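Local coordinates for protein glycerol kinase, putative (Plasmodium falciparum, PDB 2W40) that probably phosphorylates glycerol to sn-glycerol 3-phosphate at the expense of ATP, at residues N83-V88 with I246-S251. Sequence-based numbering, arbitrary orientation.
With GOL (glycerol), chain B.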
loop_
_atom_site.group_PDB
_atom_site.type_symbol
_atom_site.label_atom_id
_atom_site.label_comp_id
_atom_site.label_asym_id
_atom_site.label_seq_id
_atom_site.Cartn_x
_atom_site.Cartn_y
_atom_site.Cartn_z
ATOM N N ASN C 83 -5.470 2.757 31.957
ATOM C CA ASN C 83 -5.496 3.714 30.843
ATOM C C ASN C 83 -4.341 3.582 29.905
ATOM O O ASN C 83 -3.273 3.131 30.286
ATOM C CB ASN C 83 -5.350 5.136 31.446
ATOM C CG ASN C 83 -4.045 5.272 32.278
ATOM O OD1 ASN C 83 -3.953 4.716 33.400
ATOM N ND2 ASN C 83 -3.039 6.115 31.767
ATOM N N GLN C 84 -4.582 3.969 28.659
ATOM C CA GLN C 84 -3.550 4.207 27.679
ATOM C C GLN C 84 -2.505 5.155 28.341
ATOM O O GLN C 84 -2.873 6.223 28.908
ATOM C CB GLN C 84 -4.172 4.896 26.444
ATOM C CG GLN C 84 -5.048 6.097 26.719
ATOM C CD GLN C 84 -5.202 7.075 25.545
ATOM O OE1 GLN C 84 -4.287 7.234 24.732
ATOM N NE2 GLN C 84 -6.321 7.795 25.526
ATOM N N ARG C 85 -1.257 4.743 28.297
ATOM C CA ARG C 85 -0.175 5.432 28.953
ATOM C C ARG C 85 0.349 6.581 28.007
ATOM O O ARG C 85 -0.048 6.607 26.827
ATOM C CB ARG C 85 0.894 4.454 29.299
ATOM C CG ARG C 85 0.416 3.327 30.247
ATOM C CD ARG C 85 1.439 2.151 30.442
ATOM N NE ARG C 85 1.719 1.609 29.135
ATOM C CZ ARG C 85 2.758 0.826 28.841
ATOM N NH1 ARG C 85 3.544 0.367 29.816
ATOM N NH2 ARG C 85 3.057 0.558 27.579
ATOM N N GLU C 86 1.264 7.418 28.534
ATOM C CA GLU C 86 2.045 8.436 27.834
ATOM C C GLU C 86 1.212 9.630 27.330
ATOM O O GLU C 86 1.648 10.749 27.363
ATOM C CB GLU C 86 2.887 7.888 26.716
ATOM C CG GLU C 86 3.958 6.856 27.124
ATOM C CD GLU C 86 3.482 5.405 27.078
ATOM O OE1 GLU C 86 2.447 5.115 26.426
ATOM O OE2 GLU C 86 4.158 4.519 27.668
ATOM N N THR C 87 0.038 9.334 26.827
ATOM C CA THR C 87 -0.907 10.340 26.358
ATOM C C THR C 87 -1.022 11.386 27.474
ATOM O O THR C 87 -1.149 11.061 28.647
ATOM C CB THR C 87 -2.251 9.682 26.109
ATOM O OG1 THR C 87 -2.079 8.746 25.029
ATOM C CG2 THR C 87 -3.337 10.740 25.755
ATOM N N VAL C 88 -0.970 12.664 27.054
ATOM C CA VAL C 88 -0.836 13.773 28.032
ATOM C C VAL C 88 -1.854 14.886 27.695
ATOM O O VAL C 88 -2.092 15.229 26.514
ATOM C CB VAL C 88 0.633 14.276 28.209
ATOM C CG1 VAL C 88 1.110 14.886 26.905
ATOM C CG2 VAL C 88 0.760 15.236 29.391
ATOM N N ILE C 246 -3.524 2.079 37.678
ATOM C CA ILE C 246 -2.319 1.483 37.052
ATOM C C ILE C 246 -2.378 1.730 35.529
ATOM O O ILE C 246 -3.483 1.742 34.964
ATOM C CB ILE C 246 -2.219 -0.036 37.415
ATOM C CG1 ILE C 246 -0.915 -0.616 36.974
ATOM C CG2 ILE C 246 -3.475 -0.782 36.832
ATOM C CD1 ILE C 246 -0.491 -1.933 37.711
ATOM N N GLY C 247 -1.211 1.885 34.889
ATOM C CA GLY C 247 -1.094 1.923 33.457
ATOM C C GLY C 247 -1.580 0.587 32.816
ATOM O O GLY C 247 -1.478 -0.477 33.415
ATOM N N ASP C 248 -2.219 0.685 31.640
ATOM C CA ASP C 248 -2.868 -0.450 31.023
ATOM C C ASP C 248 -2.006 -1.661 30.857
ATOM O O ASP C 248 -2.459 -2.799 31.243
ATOM C CB ASP C 248 -3.730 -0.111 29.802
ATOM C CG ASP C 248 -2.955 0.496 28.593
ATOM O OD1 ASP C 248 -1.727 0.600 28.641
ATOM O OD2 ASP C 248 -3.640 0.883 27.599
ATOM N N GLN C 249 -0.784 -1.476 30.359
ATOM C CA GLN C 249 0.032 -2.691 30.024
ATOM C C GLN C 249 0.507 -3.364 31.359
ATOM O O GLN C 249 0.664 -4.596 31.435
ATOM C CB GLN C 249 1.139 -2.363 29.100
ATOM C CG GLN C 249 0.656 -1.858 27.724
ATOM C CD GLN C 249 -0.480 -2.721 27.146
ATOM O OE1 GLN C 249 -0.313 -3.977 27.158
ATOM N NE2 GLN C 249 -1.637 -2.127 26.771
ATOM N N GLN C 250 0.845 -2.559 32.384
ATOM C CA GLN C 250 1.122 -3.077 33.723
ATOM C C GLN C 250 -0.124 -3.717 34.338
ATOM O O GLN C 250 -0.044 -4.792 34.997
ATOM C CB GLN C 250 1.684 -1.931 34.590
ATOM C CG GLN C 250 3.105 -1.602 34.275
ATOM C CD GLN C 250 3.317 -0.421 33.356
ATOM O OE1 GLN C 250 2.425 -0.120 32.535
ATOM N NE2 GLN C 250 4.574 0.203 33.395
ATOM N N SER C 251 -1.284 -3.155 34.068
ATOM C CA SER C 251 -2.584 -3.763 34.512
ATOM C C SER C 251 -2.695 -5.193 33.988
ATOM O O SER C 251 -3.081 -6.108 34.715
ATOM C CB SER C 251 -3.795 -2.913 34.165
ATOM O OG SER C 251 -4.897 -3.250 34.949
HETATM C C1 GOL B . -1.494 1.783 25.003
HETATM O O1 GOL B . -2.307 0.670 25.436
HETATM C C2 GOL B . -0.275 1.791 25.802
HETATM O O2 GOL B . -0.509 2.203 27.138
HETATM C C3 GOL B . 0.769 2.744 25.139
HETATM O O3 GOL B . 2.004 2.670 25.772
#
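The glycerol site of this FGGY kinase is built here from the loop 83-88 and the N-terminal turn of helix 248-255. Glycerol lies between them, and its three hydroxyls are shared out. O1 donates to D248 OD2 at 2.5 Å. O2 donates to D248 OD1, also at 2.5 Å, so the carboxylate grips two neighbouring hydroxyls. The position of D248 at the helix start would help to stabilise its negative charge. O2 also accepts from R85 twice, from backbone N at 2.9 Å and from NE at 3.1 Å, both nearly straight. The R85 chain bends at chi3 (-58°), which puts NH2 where it donates to O3. O3 in turn donates to E86 OE1 at 2.6 Å. Q249 NE2 adds a bond to O1, and Y137 OH also binds the glycerol.

The R85 guanidinium is held from several sides. Q249 CB lies over the centre of one face, 3.6 Å above the plane. Q250 OE1 accepts from R85 NH1 at 3.0 Å through a bent bond, with the two flat groups turned 75° apart. Q250 NE2 donates to I293 O. E308 forms a salt bridge with the same R85 NH1. The charge contact from R85 NE to D248 OD1 is long. D248 N donates to N83 O at 3.0 Å and ties the helix start to the loop.

The contact is buried where the parallel neighbours 74-83 and 241-247 end in the six-stranded sheet. Helix 167-176 packs on N83, Q84 and T87, while helix 443-455 packs on I246, D248 and S251.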